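Local coordinates for extracellular solute-binding protein family 5 (Brucella melitensis, PDB 4ONY), which probably captures peptides or related solutes in the periplasm and hands them to an ABC transporter, as a family 5 extracellular solute-binding protein, at residues V49-T54 and I252-Y257; T54-N59 and M66-R71; R71-D76 and I227-N232; L272-E277 and Y585-W590. All coordinates share one frame; numbering follows the deposited sequence.

Contact 1: residues V49-T54 and I252-Y257. With P4G (1-ethoxy-2-(2-ethoxyethoxy)ethane), chain D.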
loop_
_atom_site.group_PDB
_atom_site.type_symbol
_atom_site.label_atom_id
_atom_site.label_comp_id
_atom_site.label_asym_id
_atom_site.label_seq_id
_atom_site.Cartn_x
_atom_site.Cartn_y
_atom_site.Cartn_z
ATOM N N VAL A 49 7.351 16.223 -12.950
ATOM C CA VAL A 49 6.638 16.042 -11.688
ATOM C C VAL A 49 7.565 16.383 -10.559
ATOM O O VAL A 49 8.780 16.311 -10.740
ATOM C CB VAL A 49 6.137 14.603 -11.504
ATOM C CG1 VAL A 49 5.261 14.201 -12.680
ATOM C CG2 VAL A 49 7.305 13.614 -11.413
ATOM N N GLY A 50 6.989 16.718 -9.405
ATOM C CA GLY A 50 7.748 17.064 -8.211
ATOM C C GLY A 50 7.596 16.021 -7.116
ATOM O O GLY A 50 6.565 15.361 -7.027
ATOM N N VAL A 51 8.630 15.854 -6.304
ATOM C CA VAL A 51 8.570 15.037 -5.071
ATOM C C VAL A 51 9.275 15.800 -3.957
ATOM O O VAL A 51 10.175 16.604 -4.235
ATOM C CB VAL A 51 9.242 13.633 -5.194
ATOM C CG1 VAL A 51 8.613 12.826 -6.311
ATOM C CG2 VAL A 51 10.735 13.735 -5.483
ATOM N N VAL A 52 8.843 15.559 -2.711
ATOM C CA VAL A 52 9.483 16.142 -1.551
ATOM C C VAL A 52 10.583 15.209 -1.127
ATOM O O VAL A 52 10.326 14.064 -0.895
ATOM C CB VAL A 52 8.512 16.334 -0.394
ATOM C CG1 VAL A 52 9.209 16.928 0.848
ATOM C CG2 VAL A 52 7.374 17.242 -0.849
ATOM N N GLY A 53 11.815 15.707 -1.048
ATOM C CA GLY A 53 12.918 14.900 -0.554
ATOM C C GLY A 53 14.216 15.218 -1.298
ATOM O O GLY A 53 14.387 16.346 -1.760
ATOM N N THR A 54 15.109 14.235 -1.377
ATOM C CA THR A 54 16.398 14.377 -2.028
ATOM C C THR A 54 16.914 13.017 -2.536
ATOM O O THR A 54 16.329 11.988 -2.235
ATOM C CB THR A 54 17.420 15.008 -1.075
ATOM O OG1 THR A 54 18.599 15.408 -1.792
ATOM C CG2 THR A 54 17.799 14.041 0.078
ATOM N N ILE A 252 10.704 12.374 -19.146
ATOM C CA ILE A 252 10.093 12.514 -17.809
ATOM C C ILE A 252 11.148 13.062 -16.867
ATOM O O ILE A 252 12.211 12.460 -16.734
ATOM C CB ILE A 252 9.575 11.180 -17.241
ATOM C CG1 ILE A 252 8.491 10.613 -18.158
ATOM C CG2 ILE A 252 9.052 11.389 -15.805
ATOM C CD1 ILE A 252 8.028 9.193 -17.864
ATOM N N SER A 253 10.870 14.226 -16.266
ATOM C CA SER A 253 11.772 14.849 -15.281
ATOM C C SER A 253 11.107 14.791 -13.932
ATOM O O SER A 253 9.927 15.123 -13.780
ATOM C CB SER A 253 12.121 16.299 -15.659
ATOM O OG SER A 253 12.555 16.414 -17.019
ATOM N N ILE A 254 11.858 14.304 -12.961
ATOM C CA ILE A 254 11.445 14.285 -11.568
ATOM C C ILE A 254 12.301 15.305 -10.803
ATOM O O ILE A 254 13.532 15.137 -10.662
ATOM C CB ILE A 254 11.610 12.868 -10.979
ATOM C CG1 ILE A 254 10.915 11.863 -11.903
ATOM C CG2 ILE A 254 11.067 12.797 -9.552
ATOM C CD1 ILE A 254 10.966 10.413 -11.418
ATOM N N GLU A 255 11.638 16.364 -10.338
ATOM C CA GLU A 255 12.256 17.446 -9.571
ATOM C C GLU A 255 12.013 17.300 -8.095
ATOM O O GLU A 255 10.944 16.816 -7.661
ATOM C CB GLU A 255 11.732 18.776 -10.051
ATOM C CG GLU A 255 12.166 19.029 -11.466
ATOM C CD GLU A 255 11.942 20.427 -11.933
ATOM O OE1 GLU A 255 11.232 21.218 -11.265
ATOM O OE2 GLU A 255 12.491 20.734 -13.006
ATOM N N TYR A 256 13.010 17.696 -7.312
ATOM C CA TYR A 256 12.988 17.500 -5.900
ATOM C C TYR A 256 12.812 18.842 -5.185
ATOM O O TYR A 256 13.468 19.808 -5.536
ATOM C CB TYR A 256 14.280 16.784 -5.475
ATOM C CG TYR A 256 14.277 15.282 -5.766
ATOM C CD1 TYR A 256 14.488 14.800 -7.051
ATOM C CD2 TYR A 256 14.023 14.361 -4.782
ATOM C CE1 TYR A 256 14.500 13.434 -7.312
ATOM C CE2 TYR A 256 14.039 13.019 -5.029
ATOM C CZ TYR A 256 14.280 12.557 -6.302
ATOM O OH TYR A 256 14.296 11.209 -6.566
ATOM N N TYR A 257 11.899 18.880 -4.208
ATOM C CA TYR A 257 11.544 20.088 -3.480
ATOM C C TYR A 257 11.716 19.865 -1.970
ATOM O O TYR A 257 11.615 18.743 -1.495
ATOM C CB TYR A 257 10.093 20.499 -3.784
ATOM C CG TYR A 257 9.937 20.963 -5.193
ATOM C CD1 TYR A 257 9.804 20.038 -6.235
ATOM C CD2 TYR A 257 10.050 22.313 -5.515
ATOM C CE1 TYR A 257 9.741 20.468 -7.557
ATOM C CE2 TYR A 257 9.985 22.747 -6.828
ATOM C CZ TYR A 257 9.851 21.810 -7.855
ATOM O OH TYR A 257 9.799 22.288 -9.187
HETATM C C8 P4G D . 17.998 24.357 -13.270
HETATM C C7 P4G D . 18.771 23.629 -12.169
HETATM O O4 P4G D . 18.270 23.719 -10.798
HETATM C C6 P4G D . 16.863 23.794 -10.484
HETATM C C5 P4G D . 16.398 22.596 -9.636
HETATM O O3 P4G D . 14.980 22.684 -9.399
HETATM C C4 P4G D . 14.506 21.901 -8.328
HETATM C C3 P4G D . 13.423 22.700 -7.627
HETATM O O2 P4G D . 13.934 23.366 -6.471
HETATM C C2 P4G D . 13.068 24.412 -5.985
HETATM C C1 P4G D . 13.472 25.836 -6.328
#

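Contact 2: residues T54-N59 and M66-R71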
loop_
_atom_site.group_PDB
_atom_site.type_symbol
_atom_site.label_atom_id
_atom_site.label_comp_id
_atom_site.label_asym_id
_atom_site.label_seq_id
_atom_site.Cartn_x
_atom_site.Cartn_y
_atom_site.Cartn_z
ATOM N N THR A 54 15.109 14.235 -1.377
ATOM C CA THR A 54 16.398 14.377 -2.028
ATOM C C THR A 54 16.914 13.017 -2.536
ATOM O O THR A 54 16.329 11.988 -2.235
ATOM C CB THR A 54 17.420 15.008 -1.075
ATOM O OG1 THR A 54 18.599 15.408 -1.792
ATOM C CG2 THR A 54 17.799 14.041 0.078
ATOM N N PHE A 55 17.997 13.034 -3.306
ATOM C CA PHE A 55 18.639 11.825 -3.715
ATOM C C PHE A 55 20.071 12.128 -4.015
ATOM O O PHE A 55 20.389 13.231 -4.382
ATOM C CB PHE A 55 17.948 11.240 -4.963
ATOM C CG PHE A 55 18.370 11.877 -6.240
ATOM C CD1 PHE A 55 17.773 13.039 -6.677
ATOM C CD2 PHE A 55 19.398 11.329 -6.983
ATOM C CE1 PHE A 55 18.195 13.648 -7.836
ATOM C CE2 PHE A 55 19.826 11.936 -8.121
ATOM C CZ PHE A 55 19.201 13.088 -8.572
ATOM N N ASP A 56 20.925 11.123 -3.898
ATOM C CA ASP A 56 22.315 11.252 -4.277
ATOM C C ASP A 56 22.912 9.972 -4.870
ATOM O O ASP A 56 24.120 9.859 -4.952
ATOM C CB ASP A 56 23.142 11.665 -3.057
ATOM C CG ASP A 56 23.070 10.668 -1.934
ATOM O OD1 ASP A 56 22.503 9.555 -2.052
ATOM O OD2 ASP A 56 23.591 11.043 -0.863
ATOM N N SER A 57 22.096 9.004 -5.257
ATOM C CA SER A 57 22.627 7.759 -5.776
ATOM C C SER A 57 21.609 7.064 -6.666
ATOM O O SER A 57 20.420 7.374 -6.598
ATOM C CB SER A 57 23.080 6.811 -4.649
ATOM O OG SER A 57 23.783 5.668 -5.165
ATOM N N LEU A 58 22.085 6.130 -7.496
ATOM C CA LEU A 58 21.279 5.522 -8.529
ATOM C C LEU A 58 21.259 3.988 -8.527
ATOM O O LEU A 58 21.045 3.374 -9.588
ATOM C CB LEU A 58 21.728 5.989 -9.911
ATOM C CG LEU A 58 21.785 7.486 -10.157
ATOM C CD1 LEU A 58 22.407 7.781 -11.536
ATOM C CD2 LEU A 58 20.428 8.116 -10.030
ATOM N N ASN A 59 21.404 3.372 -7.355
ATOM C CA ASN A 59 21.327 1.925 -7.221
ATOM C C ASN A 59 20.283 1.553 -6.205
ATOM O O ASN A 59 20.505 1.666 -5.004
ATOM C CB ASN A 59 22.656 1.334 -6.847
ATOM C CG ASN A 59 22.635 -0.189 -6.870
ATOM O OD1 ASN A 59 21.587 -0.809 -6.779
ATOM N ND2 ASN A 59 23.801 -0.793 -7.018
ATOM N N MET A 66 20.383 3.784 0.346
ATOM C CA MET A 66 19.078 3.214 0.045
ATOM C C MET A 66 17.933 4.199 0.318
ATOM O O MET A 66 16.847 4.016 -0.240
ATOM C CB MET A 66 18.841 1.921 0.796
ATOM C CG MET A 66 18.783 2.041 2.305
ATOM S SD MET A 66 18.420 0.457 3.115
ATOM C CE MET A 66 16.629 0.421 2.961
ATOM N N ARG A 67 18.145 5.178 1.203
ATOM C CA ARG A 67 17.118 6.165 1.510
ATOM C C ARG A 67 17.252 7.452 0.674
ATOM O O ARG A 67 16.404 8.342 0.759
ATOM C CB ARG A 67 17.089 6.444 3.014
ATOM C CG ARG A 67 16.416 5.318 3.826
ATOM C CD ARG A 67 16.424 5.570 5.330
ATOM N NE ARG A 67 17.808 5.667 5.794
ATOM C CZ ARG A 67 18.480 6.789 6.090
ATOM N NH1 ARG A 67 17.916 8.015 6.034
ATOM N NH2 ARG A 67 19.754 6.676 6.471
ATOM N N THR A 68 18.278 7.525 -0.177
ATOM C CA THR A 68 18.481 8.674 -0.989
ATOM C C THR A 68 18.770 8.242 -2.423
ATOM O O THR A 68 19.654 8.789 -3.096
ATOM C CB THR A 68 19.605 9.551 -0.418
ATOM O OG1 THR A 68 20.797 8.764 -0.266
ATOM C CG2 THR A 68 19.217 10.131 0.935
ATOM N N THR A 69 18.022 7.255 -2.881
ATOM C CA THR A 69 18.097 6.786 -4.253
ATOM C C THR A 69 17.038 7.461 -5.128
ATOM O O THR A 69 15.924 7.664 -4.695
ATOM C CB THR A 69 17.954 5.260 -4.293
ATOM O OG1 THR A 69 19.095 4.672 -3.626
ATOM C CG2 THR A 69 17.905 4.774 -5.683
ATOM N N ALA A 70 17.403 7.827 -6.346
ATOM C CA ALA A 70 16.500 8.519 -7.221
ATOM C C ALA A 70 15.244 7.710 -7.490
ATOM O O ALA A 70 15.303 6.495 -7.565
ATOM C CB ALA A 70 17.150 8.815 -8.550
ATOM N N ARG A 71 14.138 8.416 -7.631
ATOM C CA ARG A 71 12.874 7.842 -8.018
ATOM C C ARG A 71 12.929 7.455 -9.492
ATOM O O ARG A 71 13.645 8.067 -10.285
ATOM C CB ARG A 71 11.733 8.878 -7.833
ATOM C CG ARG A 71 11.468 9.315 -6.394
ATOM C CD ARG A 71 10.753 8.256 -5.583
ATOM N NE ARG A 71 9.474 7.966 -6.244
ATOM C CZ ARG A 71 8.344 8.658 -6.093
ATOM N NH1 ARG A 71 8.266 9.661 -5.215
ATOM N NH2 ARG A 71 7.260 8.308 -6.797
HETATM O O HOH W 1 21.581 4.182 -4.523
#

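Contact 3: residues R71-D76 and I227-N232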
loop_
_atom_site.group_PDB
_atom_site.type_symbol
_atom_site.label_atom_id
_atom_site.label_comp_id
_atom_site.label_asym_id
_atom_site.label_seq_id
_atom_site.Cartn_x
_atom_site.Cartn_y
_atom_site.Cartn_z
ATOM N N ARG A 71 14.138 8.416 -7.631
ATOM C CA ARG A 71 12.874 7.842 -8.018
ATOM C C ARG A 71 12.929 7.455 -9.492
ATOM O O ARG A 71 13.645 8.067 -10.285
ATOM C CB ARG A 71 11.733 8.878 -7.833
ATOM C CG ARG A 71 11.468 9.315 -6.394
ATOM C CD ARG A 71 10.753 8.256 -5.583
ATOM N NE ARG A 71 9.474 7.966 -6.244
ATOM C CZ ARG A 71 8.344 8.658 -6.093
ATOM N NH1 ARG A 71 8.266 9.661 -5.215
ATOM N NH2 ARG A 71 7.260 8.308 -6.797
ATOM N N GLY A 72 12.123 6.474 -9.846
ATOM C CA GLY A 72 11.839 6.141 -11.238
ATOM C C GLY A 72 12.640 4.942 -11.767
ATOM O O GLY A 72 12.331 4.437 -12.847
ATOM N N LEU A 73 13.623 4.464 -11.031
ATOM C CA LEU A 73 14.497 3.428 -11.546
ATOM C C LEU A 73 13.841 2.055 -11.485
ATOM O O LEU A 73 13.902 1.284 -12.452
ATOM C CB LEU A 73 15.836 3.418 -10.798
ATOM C CG LEU A 73 16.648 4.694 -10.925
ATOM C CD1 LEU A 73 17.730 4.733 -9.848
ATOM C CD2 LEU A 73 17.303 4.770 -12.301
ATOM N N TYR A 74 13.251 1.756 -10.337
ATOM C CA TYR A 74 12.722 0.451 -10.032
ATOM C C TYR A 74 11.737 0.580 -8.846
ATOM O O TYR A 74 11.965 1.344 -7.923
ATOM C CB TYR A 74 13.846 -0.516 -9.651
ATOM C CG TYR A 74 13.343 -1.902 -9.333
ATOM C CD1 TYR A 74 12.986 -2.767 -10.356
ATOM C CD2 TYR A 74 13.184 -2.329 -8.028
ATOM C CE1 TYR A 74 12.531 -4.050 -10.087
ATOM C CE2 TYR A 74 12.697 -3.592 -7.734
ATOM C CZ TYR A 74 12.362 -4.443 -8.780
ATOM O OH TYR A 74 11.900 -5.690 -8.530
ATOM N N ASN A 75 10.649 -0.145 -8.889
ATOM C CA ASN A 75 9.662 -0.157 -7.782
ATOM C C ASN A 75 9.113 1.210 -7.394
ATOM O O ASN A 75 9.006 1.553 -6.217
ATOM C CB ASN A 75 10.291 -0.797 -6.534
ATOM C CG ASN A 75 9.243 -1.122 -5.475
ATOM O OD1 ASN A 75 8.065 -1.249 -5.794
ATOM N ND2 ASN A 75 9.657 -1.215 -4.213
ATOM N N ASP A 76 8.825 2.030 -8.377
ATOM C CA ASP A 76 8.402 3.359 -8.080
ATOM C C ASP A 76 6.851 3.370 -8.013
ATOM O O ASP A 76 6.195 2.872 -8.909
ATOM C CB ASP A 76 8.909 4.310 -9.132
ATOM C CG ASP A 76 8.651 5.752 -8.756
ATOM O OD1 ASP A 76 7.485 6.211 -8.894
ATOM O OD2 ASP A 76 9.620 6.430 -8.343
ATOM N N ILE A 227 16.293 14.477 -11.667
ATOM C CA ILE A 227 16.708 13.391 -12.569
ATOM C C ILE A 227 15.837 13.450 -13.854
ATOM O O ILE A 227 14.661 13.634 -13.782
ATOM C CB ILE A 227 16.662 11.997 -11.899
ATOM C CG1 ILE A 227 17.160 10.931 -12.857
ATOM C CG2 ILE A 227 15.249 11.584 -11.441
ATOM C CD1 ILE A 227 17.524 9.615 -12.183
ATOM N N VAL A 228 16.461 13.412 -15.021
ATOM C CA VAL A 228 15.760 13.507 -16.301
ATOM C C VAL A 228 15.887 12.134 -16.995
ATOM O O VAL A 228 16.984 11.623 -17.191
ATOM C CB VAL A 228 16.347 14.604 -17.207
ATOM C CG1 VAL A 228 15.623 14.716 -18.537
ATOM C CG2 VAL A 228 16.323 15.973 -16.539
ATOM N N TYR A 229 14.742 11.569 -17.339
ATOM C CA TYR A 229 14.656 10.375 -18.118
ATOM C C TYR A 229 14.273 10.717 -19.576
ATOM O O TYR A 229 13.367 11.504 -19.813
ATOM C CB TYR A 229 13.580 9.473 -17.541
ATOM C CG TYR A 229 13.915 8.922 -16.191
ATOM C CD1 TYR A 229 14.683 7.774 -16.084
ATOM C CD2 TYR A 229 13.465 9.522 -15.024
ATOM C CE1 TYR A 229 15.012 7.230 -14.877
ATOM C CE2 TYR A 229 13.789 8.980 -13.782
ATOM C CZ TYR A 229 14.570 7.826 -13.725
ATOM O OH TYR A 229 14.914 7.227 -12.534
ATOM N N LYS A 230 14.947 10.090 -20.520
ATOM C CA LYS A 230 14.603 10.173 -21.922
ATOM C C LYS A 230 14.200 8.783 -22.452
ATOM O O LYS A 230 14.878 7.796 -22.169
ATOM C CB LYS A 230 15.764 10.753 -22.723
ATOM C CG LYS A 230 15.665 12.260 -22.743
ATOM C CD LYS A 230 16.834 12.950 -23.449
ATOM C CE LYS A 230 16.986 14.339 -22.850
ATOM N NZ LYS A 230 17.928 15.158 -23.664
ATOM N N ARG A 231 13.161 8.733 -23.277
ATOM C CA ARG A 231 12.726 7.469 -23.851
ATOM C C ARG A 231 13.718 6.966 -24.865
ATOM O O ARG A 231 14.173 7.716 -25.724
ATOM C CB ARG A 231 11.340 7.586 -24.480
ATOM C CG ARG A 231 10.726 6.262 -24.913
ATOM C CD ARG A 231 9.281 6.427 -25.381
ATOM N NE ARG A 231 9.243 7.281 -26.572
ATOM C CZ ARG A 231 8.265 8.137 -26.868
ATOM N NH1 ARG A 231 7.197 8.266 -26.087
ATOM N NH2 ARG A 231 8.359 8.896 -27.954
ATOM N N ASN A 232 14.049 5.690 -24.797
ATOM C CA ASN A 232 14.925 5.096 -25.808
ATOM C C ASN A 232 14.091 4.773 -27.029
ATOM O O ASN A 232 13.217 3.957 -26.944
ATOM C CB ASN A 232 15.505 3.824 -25.264
ATOM C CG ASN A 232 16.351 3.080 -26.276
ATOM O OD1 ASN A 232 16.634 3.567 -27.349
ATOM N ND2 ASN A 232 16.774 1.879 -25.895
#

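Contact 4: residues L272-E277 and Y585-W590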
loop_
_atom_site.group_PDB
_atom_site.type_symbol
_atom_site.label_atom_id
_atom_site.label_comp_id
_atom_site.label_asym_id
_atom_site.label_seq_id
_atom_site.Cartn_x
_atom_site.Cartn_y
_atom_site.Cartn_z
ATOM N N LEU A 272 5.754 22.363 -12.950
ATOM C CA LEU A 272 5.338 20.999 -12.819
ATOM C C LEU A 272 4.014 20.826 -13.546
ATOM O O LEU A 272 3.162 21.716 -13.477
ATOM C CB LEU A 272 5.180 20.642 -11.344
ATOM C CG LEU A 272 6.438 20.889 -10.509
ATOM C CD1 LEU A 272 6.140 20.498 -9.075
ATOM C CD2 LEU A 272 7.636 20.115 -11.072
ATOM N N ASP A 273 3.826 19.684 -14.201
ATOM C CA ASP A 273 2.630 19.446 -15.027
ATOM C C ASP A 273 1.423 18.931 -14.221
ATOM O O ASP A 273 0.307 19.093 -14.644
ATOM C CB ASP A 273 2.944 18.413 -16.108
ATOM C CG ASP A 273 3.941 18.923 -17.155
ATOM O OD1 ASP A 273 3.769 20.039 -17.629
ATOM O OD2 ASP A 273 4.898 18.192 -17.480
ATOM N N ILE A 274 1.666 18.294 -13.083
ATOM C CA ILE A 274 0.610 17.731 -12.249
ATOM C C ILE A 274 0.947 17.939 -10.785
ATOM O O ILE A 274 2.077 18.278 -10.443
ATOM C CB ILE A 274 0.423 16.209 -12.501
ATOM C CG1 ILE A 274 1.668 15.423 -12.068
ATOM C CG2 ILE A 274 0.168 15.903 -13.987
ATOM C CD1 ILE A 274 1.475 13.934 -11.992
ATOM N N PHE A 275 -0.050 17.761 -9.937
ATOM C CA PHE A 275 0.125 17.819 -8.507
ATOM C C PHE A 275 -0.788 16.802 -7.864
ATOM O O PHE A 275 -2.029 16.872 -8.003
ATOM C CB PHE A 275 -0.168 19.234 -7.943
ATOM C CG PHE A 275 0.175 19.382 -6.488
ATOM C CD1 PHE A 275 -0.741 19.017 -5.520
ATOM C CD2 PHE A 275 1.414 19.836 -6.104
ATOM C CE1 PHE A 275 -0.440 19.073 -4.189
ATOM C CE2 PHE A 275 1.723 19.944 -4.763
ATOM C CZ PHE A 275 0.790 19.575 -3.793
ATOM N N ILE A 276 -0.181 15.820 -7.207
ATOM C CA ILE A 276 -0.950 14.710 -6.620
ATOM C C ILE A 276 -1.334 15.201 -5.216
ATOM O O ILE A 276 -0.439 15.474 -4.413
ATOM C CB ILE A 276 -0.097 13.441 -6.556
ATOM C CG1 ILE A 276 0.214 12.956 -7.969
ATOM C CG2 ILE A 276 -0.806 12.344 -5.752
ATOM C CD1 ILE A 276 1.255 11.855 -8.048
ATOM N N GLU A 277 -2.633 15.349 -4.936
ATOM C CA GLU A 277 -3.089 16.009 -3.708
ATOM C C GLU A 277 -3.635 15.034 -2.643
ATOM O O GLU A 277 -4.563 14.265 -2.901
ATOM C CB GLU A 277 -4.193 17.004 -4.048
ATOM C CG GLU A 277 -4.699 17.772 -2.842
ATOM C CD GLU A 277 -3.612 18.668 -2.288
ATOM O OE1 GLU A 277 -3.453 19.794 -2.823
ATOM O OE2 GLU A 277 -2.915 18.225 -1.341
ATOM N N TYR A 585 -5.632 5.806 -10.681
ATOM C CA TYR A 585 -5.011 6.416 -11.860
ATOM C C TYR A 585 -3.627 5.792 -12.073
ATOM O O TYR A 585 -2.950 5.442 -11.111
ATOM C CB TYR A 585 -4.932 7.973 -11.750
ATOM C CG TYR A 585 -3.982 8.437 -10.626
ATOM C CD1 TYR A 585 -2.625 8.555 -10.844
ATOM C CD2 TYR A 585 -4.476 8.698 -9.365
ATOM C CE1 TYR A 585 -1.754 8.916 -9.811
ATOM C CE2 TYR A 585 -3.651 9.074 -8.318
ATOM C CZ TYR A 585 -2.282 9.160 -8.537
ATOM O OH TYR A 585 -1.458 9.527 -7.521
ATOM N N GLN A 586 -3.180 5.741 -13.329
ATOM C CA GLN A 586 -1.892 5.158 -13.671
ATOM C C GLN A 586 -1.107 6.111 -14.587
ATOM O O GLN A 586 -1.345 6.172 -15.785
ATOM C CB GLN A 586 -2.142 3.845 -14.406
ATOM C CG GLN A 586 -2.855 2.806 -13.609
ATOM C CD GLN A 586 -2.035 2.379 -12.446
ATOM O OE1 GLN A 586 -0.868 2.041 -12.605
ATOM N NE2 GLN A 586 -2.625 2.399 -11.251
ATOM N N LEU A 587 -0.197 6.871 -13.988
ATOM C CA LEU A 587 0.581 7.860 -14.709
ATOM C C LEU A 587 1.285 7.327 -15.939
ATOM O O LEU A 587 1.411 8.058 -16.936
ATOM C CB LEU A 587 1.617 8.524 -13.801
ATOM C CG LEU A 587 1.072 9.330 -12.635
ATOM C CD1 LEU A 587 2.214 10.088 -11.986
ATOM C CD2 LEU A 587 -0.014 10.312 -13.117
ATOM N N PRO A 588 1.796 6.063 -15.894
ATOM C CA PRO A 588 2.477 5.542 -17.076
ATOM C C PRO A 588 1.580 5.404 -18.328
ATOM O O PRO A 588 2.106 5.219 -19.411
ATOM C CB PRO A 588 2.960 4.154 -16.630
ATOM C CG PRO A 588 3.115 4.278 -15.162
ATOM C CD PRO A 588 2.003 5.199 -14.721
ATOM N N ALA A 589 0.253 5.442 -18.158
ATOM C CA ALA A 589 -0.667 5.438 -19.268
ATOM C C ALA A 589 -1.087 6.855 -19.710
ATOM O O ALA A 589 -1.859 7.015 -20.687
ATOM C CB ALA A 589 -1.879 4.635 -18.878
ATOM N N TRP A 590 -0.600 7.893 -19.022
ATOM C CA TRP A 590 -0.943 9.264 -19.407
ATOM C C TRP A 590 -0.066 9.703 -20.604
ATOM O O TRP A 590 0.937 9.019 -20.955
ATOM C CB TRP A 590 -0.785 10.222 -18.200
ATOM C CG TRP A 590 -1.824 9.942 -17.111
ATOM C CD1 TRP A 590 -2.475 8.775 -16.899
ATOM C CD2 TRP A 590 -2.300 10.852 -16.124
ATOM N NE1 TRP A 590 -3.321 8.885 -15.824
ATOM C CE2 TRP A 590 -3.233 10.154 -15.328
ATOM C CE3 TRP A 590 -2.018 12.183 -15.816
ATOM C CZ2 TRP A 590 -3.907 10.750 -14.278
ATOM C CZ3 TRP A 590 -2.663 12.775 -14.743
ATOM C CH2 TRP A 590 -3.611 12.068 -13.999
#

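Contact 1: residues V49-T54 and I252-Y257
Val51 lays its CG2 methyl over one face of the Tyr256 ring, a CH-pi contact in which CG2 lies 3.6 Å from the ring centroid and 21° off the normal. A chi1 of -58° sets Val51 CG1 anti to the carbonyl carbon, toward Ile254 CG2, which leaves CG2 between the backbone N and the carbonyl carbon. Val49 extends the same apolar face, its CG2 running beside Ile254 CG1 at 4.0 Å. On the other sheet face Gly50, with no side chain, lets the Tyr257 ring come close, Tyr257 CE1 being 4.0 Å from Gly50 CA. P4G C3 sits over a face of this ring, 3.5 Å from Tyr257 CE2; Tyr256 and Tyr257 belong to the P4G pocket.

A parallel ladder of five backbone bonds fixes these positions, among them Val51 N to Glu255 O at 2.8 Å; Gly53 N closes it on Tyr257 O at 3.1 Å. The polar ends are held from outside: Tyr256 OH by Arg71 N, Tyr257 OH by Ser266, and Glu255 by a salt bridge to Arg226. Strand 46-52 is an outermost strand of a four-stranded mixed sheet, strand 251-257 lies between it and strand 226-231, and helix 260-268 packs against Val52 and Tyr257.

Contact 2: residues T54-N59 and M66-R71
Asp56 and Thr68 meet twice, once by side chains and once through the backbone. Thr68 OG1 donates to Asp56 OD1 at 2.6 Å, reaching the carboxylate from 39° above its plane, and Asp56 N donates to Thr68 O at 2.8 Å. Asp56 CG stands between its own backbone N and carbonyl carbon (chi1 60°), which places CG on the side of Thr68 OG1. A weak bond runs from Ser57 N to the same Thr68 O. Farther along, Ala70 N bonds Ser57 O at 3.1 Å, and a water joins Ser57 OG, Asn59 N and Thr69 OG1; Thr206 N also bonds Ser57 OG, and Ser65 O also bonds Thr69 OG1.

Next to these bonds, Ala70 CB touches both Leu58 CD2 and Phe55 CD2, 3.7 Å from each, and lies off-centre to the Phe55 ring. Phe55 and Leu58 continue onto Val221 of strand 216-222, and Phe55 meets Tyr256 of the P4G pocket. The arrangement is that of an irregular loop folded back on itself, with a single bridge between Ser57 and Thr69 in place of a regular hairpin ladder.

Contact 3: residues R71-D76 and I227-N232
Tyr229 sends its hydroxyl from the strand into the loop at Arg71, donating from OH to Arg71 O at 2.7 Å. Its CG is anti to the carbonyl carbon (chi1 -67°), which sends the ring toward that loop edge-on, with Arg71 O near the ring plane; the donor lies 23° from the carbonyl plane. Leu73 comes across the phenol at about a right angle and sets CD2 at the ring edge, 3.4 Å from Tyr229 OH. Gly72 has no side chain, and the hydroxyl comes close to its backbone, Tyr229 OH being 3.3 Å from Gly72 C. Ile227 CG2 lies 4.0 Å from Arg71 O.

Arg71 curls back on its own loop, with CD placed by a chi2 of -75°, and grips Asp76 side-on in a salt bridge. Arg71 NE meets Asp76 OD2 at 2.6 Å and Arg71 NH2 meets Asp76 OD1 at 3.0 Å. Glu78 gives Arg71 NH2 a second acidic partner.

Strand 226-231, which carries Tyr229, runs between strands 216-222 and 251-257 of the mixed sheet, and Ile227 also touches Ala70 and Ile254.

Contact 4: residues L272-E277 and Y585-W590
Ile274 pushes its CD1 methyl tip to tip against Leu587, 3.9 Å from Leu587 CD1 and only slightly farther from CD2, so that it meets the end of the leucine fork. Its CG1 lies between the backbone N and the carbonyl carbon (chi1 65°), which leaves Ile274 CG2 anti to the carbonyl carbon, toward Trp590 CZ3 at 4.3 Å. Leu587 works in two directions: while CD1 meets the isoleucines, CD2 rests over the centre of the Trp590 ring, 3.7 Å above its plane.

Two residues along, Ile276 crosses Tyr585 obliquely. Its CG2 and CD1 both bear on the phenol oxygen, at 3.4 Å and 3.6 Å from Tyr585 OH, while Ile276 CD1 is also 4.4 Å from Leu587 CD1. The contact is therefore made by branched side-chain methyls, a phenol oxygen and ring atoms, without polar bonds between the segments.

The short 3-10 segment 587-589 lies between Tyr585 and Trp590 in the chain, and Trp590 N bonds Leu587 O at 2.9 Å. Strand 566-571 borders the same cluster, its Val568 touching both Tyr585 and Trp590. Alternate residues of strand 274-277, Ile274 and Ile276, face the 585-590 loop: this is the packing of a C-terminal loop with a 3-10 turn against one face of a three-stranded antiparallel sheet, in which 274-277 is an outermost strand.

From the N terminus, strand 46-52 opens contact 1, which closes nearly 200 residues later at strand 251-257. Contacts 2 and 3 nest inside that large loop. Contact 2 closes first, after a few residues; contact 3 then starts at Arg71, the residue the two share, and reaches strand 226-231. Thr54 belongs to contacts 1 and 2. Contact 1 pairs two strands of the mixed sheet, contact 2 folds the loop on itself, and contact 3 fastens it to strand 226-231 of that sheet. Contact 4 opens after contact 1 has closed and spans some 300 residues, joining strand 274-277 to the C-terminal part; Leu272 packs against Val49, Glu255 and Tyr257, linking it to contact 1.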